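Local structure of putative branched-chain amino acid aminotransferase IlvE (4DQN) at residues T220-T234 with V273-C287. The protein probably catalyses the pyridoxal phosphate-dependent transfer of amino groups between leucine, isoleucine or valine and 2-oxoglutarate. Sequence-based numbering, arbitrary orientation.
Sequences TKIEEVGSANFFGIT and VCVDELDKFVEAGAC
Phe231 and Gly285 face each other as a hydrogen-bonded pair where strand 228-234 runs antiparallel to strand 283-287, part of the mixed sheet of this class-IV aminotransferase. Phe231 N donates to Gly285 O and Gly285 N to Phe231 O, both at 3.0 Å. The Phe231 side chain takes the crowded position between its backbone N and carbonyl carbon (chi1 72°), swinging the ring across the neighbouring strand; Gly285 CA lies over its face, 4.1 Å from the centroid, in a CH-pi contact. Having no side chain, Gly285 lets the ring lie directly on its backbone. Gly232 repeats the idea with roles exchanged: its CA sits over the face of Phe281, 4.0 Å from the ring centroid.

On the sheet face carrying Phe230, packing is tight and apolar. Ile222 CD1 lies over the centre of the Phe230 ring, while Phe281 CE2 meets its edge. Small Ala284 leaves room for the ring, its CB 3.8 Å from Phe230 CZ. The type II' turn from Val225 to Ala228 leaves the side chain of Ala228 about 8 Å from that of Lys188, the predicted pyridoxal phosphate lysine, without cofactor here. Asn229 and Cys287 pair on the other face, with Phe231; Asn229 ND2 donates to Leu248 O, and Ser250 N to Asn229 OD1.

The Thr220 end is looser: Thr220 OG1 and Asp276 OD2 stay 3.8 Å apart, and a single bridge at Lys221 and Cys274 (Val275 N to Thr220 O, Ile222 N to Val273 O) and one water between Ile222 O and Val273 N replace a continuous ladder. At the far end, edged by exposed Lys280, a classic beta bulge sets exposed Val282 and buried Glu283 opposite buried Ile233, whose O accepts Val282 N at 2.7 Å and, weakly, Glu283 N at 3.3 Å.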
loop_
_atom_site.group_PDB
_atom_site.type_symbol
_atom_site.label_atom_id
_atom_site.label_comp_id
_atom_site.label_asym_id
_atom_site.label_seq_id
_atom_site.Cartn_x
_atom_site.Cartn_y
_atom_site.Cartn_z
ATOM N N THR A 220 5.270 -0.281 -22.965
ATOM C CA THR A 220 5.496 0.359 -24.253
ATOM C C THR A 220 4.922 1.784 -24.299
ATOM O O THR A 220 5.208 2.556 -25.221
ATOM C CB THR A 220 4.895 -0.486 -25.380
ATOM O OG1 THR A 220 5.369 -0.002 -26.643
ATOM C CG2 THR A 220 3.389 -0.404 -25.337
ATOM N N LYS A 221 4.121 2.127 -23.291
ATOM C CA LYS A 221 3.451 3.424 -23.235
ATOM C C LYS A 221 3.727 4.084 -21.890
ATOM O O LYS A 221 3.828 3.404 -20.865
ATOM C CB LYS A 221 1.946 3.236 -23.400
ATOM C CG LYS A 221 1.537 2.530 -24.679
ATOM C CD LYS A 221 0.065 2.133 -24.637
ATOM C CE LYS A 221 -0.207 1.252 -23.424
ATOM N NZ LYS A 221 -1.648 0.914 -23.255
ATOM N N ILE A 222 3.851 5.406 -21.895
ATOM C CA ILE A 222 4.126 6.154 -20.674
ATOM C C ILE A 222 2.887 6.222 -19.794
ATOM O O ILE A 222 1.776 6.462 -20.279
ATOM C CB ILE A 222 4.618 7.586 -20.993
ATOM C CG1 ILE A 222 6.007 7.534 -21.633
ATOM C CG2 ILE A 222 4.668 8.441 -19.735
ATOM C CD1 ILE A 222 6.561 8.914 -21.998
ATOM N N GLU A 223 3.080 5.996 -18.498
ATOM C CA GLU A 223 1.998 6.113 -17.535
ATOM C C GLU A 223 2.087 7.439 -16.802
ATOM O O GLU A 223 1.223 8.314 -16.950
ATOM C CB GLU A 223 2.085 4.986 -16.513
ATOM C CG GLU A 223 1.787 3.626 -17.085
ATOM C CD GLU A 223 0.397 3.154 -16.764
ATOM O OE1 GLU A 223 0.102 2.944 -15.569
ATOM O OE2 GLU A 223 -0.403 2.995 -17.709
ATOM N N GLU A 224 3.131 7.578 -15.993
ATOM C CA GLU A 224 3.309 8.800 -15.223
ATOM C C GLU A 224 4.755 9.044 -14.778
ATOM O O GLU A 224 5.614 8.154 -14.876
ATOM C CB GLU A 224 2.335 8.844 -14.029
ATOM C CG GLU A 224 2.254 7.573 -13.192
ATOM C CD GLU A 224 1.076 7.600 -12.226
ATOM O OE1 GLU A 224 -0.070 7.794 -12.680
ATOM O OE2 GLU A 224 1.294 7.439 -11.010
ATOM N N VAL A 225 4.993 10.266 -14.298
ATOM C CA VAL A 225 6.313 10.750 -13.911
ATOM C C VAL A 225 6.348 10.856 -12.392
ATOM O O VAL A 225 5.912 11.859 -11.818
ATOM C CB VAL A 225 6.560 12.137 -14.522
ATOM C CG1 VAL A 225 8.028 12.540 -14.399
ATOM C CG2 VAL A 225 6.109 12.160 -15.988
ATOM N N GLY A 226 6.870 9.818 -11.741
ATOM C CA GLY A 226 6.752 9.698 -10.302
ATOM C C GLY A 226 5.278 9.653 -9.973
ATOM O O GLY A 226 4.548 8.803 -10.501
ATOM N N SER A 227 4.826 10.585 -9.135
ATOM C CA SER A 227 3.412 10.651 -8.777
ATOM C C SER A 227 2.660 11.687 -9.616
ATOM O O SER A 227 1.455 11.893 -9.417
ATOM C CB SER A 227 3.249 10.960 -7.285
ATOM O OG SER A 227 3.707 12.266 -6.980
ATOM N N ALA A 228 3.370 12.324 -10.553
ATOM C CA ALA A 228 2.795 13.369 -11.416
ATOM C C ALA A 228 2.465 12.845 -12.813
ATOM O O ALA A 228 2.997 11.813 -13.231
ATOM C CB ALA A 228 3.753 14.554 -11.517
ATOM N N ASN A 229 1.598 13.555 -13.534
ATOM C CA ASN A 229 1.215 13.151 -14.897
ATOM C C ASN A 229 2.220 13.653 -15.934
ATOM O O ASN A 229 2.873 14.666 -15.711
ATOM C CB ASN A 229 -0.176 13.683 -15.258
ATOM C CG ASN A 229 -1.304 12.907 -14.589
ATOM O OD1 ASN A 229 -2.466 13.296 -14.668
ATOM N ND2 ASN A 229 -0.965 11.821 -13.916
ATOM N N PHE A 230 2.343 12.938 -17.052
ATOM C CA PHE A 230 3.179 13.350 -18.177
ATOM C C PHE A 230 2.296 14.106 -19.170
ATOM O O PHE A 230 1.104 13.795 -19.315
ATOM C CB PHE A 230 3.794 12.111 -18.862
ATOM C CG PHE A 230 4.621 12.424 -20.104
ATOM C CD1 PHE A 230 4.025 12.490 -21.371
ATOM C CD2 PHE A 230 5.989 12.639 -20.003
ATOM C CE1 PHE A 230 4.788 12.776 -22.508
ATOM C CE2 PHE A 230 6.760 12.923 -21.135
ATOM C CZ PHE A 230 6.163 12.986 -22.387
ATOM N N PHE A 231 2.866 15.108 -19.834
ATOM C CA PHE A 231 2.201 15.733 -20.978
ATOM C C PHE A 231 3.248 16.044 -22.042
ATOM O O PHE A 231 4.399 16.343 -21.728
ATOM C CB PHE A 231 1.393 16.997 -20.591
ATOM C CG PHE A 231 2.248 18.201 -20.239
ATOM C CD1 PHE A 231 2.611 18.450 -18.919
ATOM C CD2 PHE A 231 2.683 19.080 -21.226
ATOM C CE1 PHE A 231 3.397 19.549 -18.590
ATOM C CE2 PHE A 231 3.479 20.173 -20.909
ATOM C CZ PHE A 231 3.835 20.411 -19.590
ATOM N N GLY A 232 2.856 15.947 -23.308
ATOM C CA GLY A 232 3.749 16.342 -24.378
ATOM C C GLY A 232 3.086 17.354 -25.292
ATOM O O GLY A 232 1.858 17.370 -25.427
ATOM N N ILE A 233 3.897 18.207 -25.911
ATOM C CA ILE A 233 3.399 19.144 -26.911
ATOM C C ILE A 233 3.995 18.773 -28.263
ATOM O O ILE A 233 5.214 18.676 -28.393
ATOM C CB ILE A 233 3.757 20.606 -26.564
ATOM C CG1 ILE A 233 2.719 21.195 -25.614
ATOM C CG2 ILE A 233 3.711 21.479 -27.791
ATOM C CD1 ILE A 233 2.872 20.766 -24.232
ATOM N N THR A 234 3.140 18.552 -29.263
ATOM C CA THR A 234 3.609 18.210 -30.613
ATOM C C THR A 234 3.940 19.462 -31.422
ATOM O O THR A 234 3.567 20.569 -31.028
ATOM C CB THR A 234 2.547 17.423 -31.389
ATOM O OG1 THR A 234 1.439 18.283 -31.689
ATOM C CG2 THR A 234 2.059 16.243 -30.574
ATOM N N VAL A 273 0.821 7.408 -25.286
ATOM C CA VAL A 273 2.087 8.038 -25.619
ATOM C C VAL A 273 3.111 6.913 -25.651
ATOM O O VAL A 273 3.436 6.346 -24.610
ATOM C CB VAL A 273 2.489 9.076 -24.545
ATOM C CG1 VAL A 273 3.886 9.638 -24.816
ATOM C CG2 VAL A 273 1.456 10.207 -24.464
ATOM N N CYS A 274 3.594 6.562 -26.838
ATOM C CA CYS A 274 4.481 5.409 -26.968
ATOM C C CYS A 274 5.919 5.819 -26.737
ATOM O O CYS A 274 6.348 6.867 -27.218
ATOM C CB CYS A 274 4.332 4.759 -28.342
ATOM S SG CYS A 274 2.631 4.269 -28.688
ATOM N N VAL A 275 6.668 4.995 -26.002
ATOM C CA VAL A 275 8.058 5.329 -25.691
ATOM C C VAL A 275 8.952 5.306 -26.912
ATOM O O VAL A 275 10.111 5.737 -26.845
ATOM C CB VAL A 275 8.686 4.389 -24.640
ATOM C CG1 VAL A 275 8.262 4.794 -23.263
ATOM C CG2 VAL A 275 8.366 2.911 -24.934
ATOM N N ASP A 276 8.429 4.787 -28.017
ATOM C CA ASP A 276 9.222 4.681 -29.237
ATOM C C ASP A 276 8.985 5.866 -30.160
ATOM O O ASP A 276 9.608 5.967 -31.217
ATOM C CB ASP A 276 8.916 3.375 -29.965
ATOM C CG ASP A 276 9.210 2.160 -29.116
ATOM O OD1 ASP A 276 10.408 1.859 -28.902
ATOM O OD2 ASP A 276 8.243 1.505 -28.663
ATOM N N GLU A 277 8.094 6.765 -29.747
ATOM C CA GLU A 277 7.727 7.929 -30.558
ATOM C C GLU A 277 7.994 9.246 -29.818
ATOM O O GLU A 277 7.233 10.195 -29.965
ATOM C CB GLU A 277 6.238 7.856 -30.966
ATOM C CG GLU A 277 5.263 7.945 -29.768
ATOM C CD GLU A 277 3.791 7.978 -30.151
ATOM O OE1 GLU A 277 3.465 7.640 -31.322
ATOM O OE2 GLU A 277 2.965 8.336 -29.263
ATOM N N LEU A 278 9.067 9.315 -29.033
ATOM C CA LEU A 278 9.332 10.523 -28.240
ATOM C C LEU A 278 9.605 11.768 -29.093
ATOM O O LEU A 278 9.333 12.890 -28.661
ATOM C CB LEU A 278 10.466 10.294 -27.235
ATOM C CG LEU A 278 10.194 9.260 -26.140
ATOM C CD1 LEU A 278 11.371 9.142 -25.191
ATOM C CD2 LEU A 278 8.940 9.612 -25.374
ATOM N N ASP A 279 10.118 11.573 -30.308
ATOM C CA ASP A 279 10.350 12.683 -31.235
ATOM C C ASP A 279 9.044 13.366 -31.668
ATOM O O ASP A 279 9.071 14.428 -32.292
ATOM C CB ASP A 279 11.123 12.198 -32.464
ATOM C CG ASP A 279 10.778 10.765 -32.836
ATOM O OD1 ASP A 279 9.696 10.549 -33.432
ATOM O OD2 ASP A 279 11.585 9.852 -32.524
ATOM N N LYS A 280 7.911 12.751 -31.340
ATOM C CA LYS A 280 6.588 13.327 -31.605
ATOM C C LYS A 280 6.402 14.629 -30.820
ATOM O O LYS A 280 5.561 15.467 -31.166
ATOM C CB LYS A 280 5.501 12.315 -31.203
ATOM C CG LYS A 280 4.073 12.668 -31.591
ATOM C CD LYS A 280 3.068 11.639 -31.055
ATOM C CE LYS A 280 1.649 12.002 -31.506
ATOM N NZ LYS A 280 0.602 11.051 -31.039
ATOM N N PHE A 281 7.202 14.803 -29.770
ATOM C CA PHE A 281 7.006 15.925 -28.851
ATOM C C PHE A 281 8.122 16.965 -28.862
ATOM O O PHE A 281 9.290 16.652 -28.630
ATOM C CB PHE A 281 6.744 15.406 -27.433
ATOM C CG PHE A 281 5.545 14.523 -27.348
ATOM C CD1 PHE A 281 4.284 15.037 -27.624
ATOM C CD2 PHE A 281 5.671 13.175 -27.025
ATOM C CE1 PHE A 281 3.160 14.237 -27.570
ATOM C CE2 PHE A 281 4.551 12.360 -26.966
ATOM C CZ PHE A 281 3.286 12.895 -27.238
ATOM N N VAL A 282 7.737 18.212 -29.121
ATOM C CA VAL A 282 8.674 19.330 -29.165
ATOM C C VAL A 282 8.950 19.862 -27.749
ATOM O O VAL A 282 10.015 20.432 -27.474
ATOM C CB VAL A 282 8.135 20.422 -30.132
ATOM C CG1 VAL A 282 8.579 21.795 -29.733
ATOM C CG2 VAL A 282 8.572 20.119 -31.561
ATOM N N GLU A 283 7.989 19.646 -26.851
ATOM C CA GLU A 283 8.160 19.943 -25.425
ATOM C C GLU A 283 7.487 18.859 -24.598
ATOM O O GLU A 283 6.511 18.246 -25.044
ATOM C CB GLU A 283 7.525 21.290 -25.051
ATOM C CG GLU A 283 8.090 22.523 -25.737
ATOM C CD GLU A 283 7.302 23.780 -25.365
ATOM O OE1 GLU A 283 6.831 23.873 -24.207
ATOM O OE2 GLU A 283 7.142 24.672 -26.225
ATOM N N ALA A 284 7.981 18.646 -23.382
ATOM C CA ALA A 284 7.360 17.695 -22.465
ATOM C C ALA A 284 7.531 18.153 -21.030
ATOM O O ALA A 284 8.495 18.844 -20.708
ATOM C CB ALA A 284 7.969 16.307 -22.640
ATOM N N GLY A 285 6.605 17.750 -20.163
ATOM C CA GLY A 285 6.746 18.034 -18.749
ATOM C C GLY A 285 5.940 17.108 -17.863
ATOM O O GLY A 285 5.231 16.214 -18.337
ATOM N N ALA A 286 6.062 17.327 -16.562
ATOM C CA ALA A 286 5.256 16.634 -15.573
ATOM C C ALA A 286 4.344 17.666 -14.939
ATOM O O ALA A 286 4.730 18.828 -14.790
ATOM C CB ALA A 286 6.159 15.999 -14.512
ATOM N N CYS A 287 3.135 17.267 -14.561
ATOM C CA CYS A 287 2.233 18.214 -13.912
ATOM C C CYS A 287 1.568 17.609 -12.682
ATOM O O CYS A 287 1.286 16.411 -12.643
ATOM C CB CYS A 287 1.196 18.753 -14.896
ATOM S SG CYS A 287 0.058 17.523 -15.570
HETATM O O HOH W 1 0.421 6.248 -22.799
#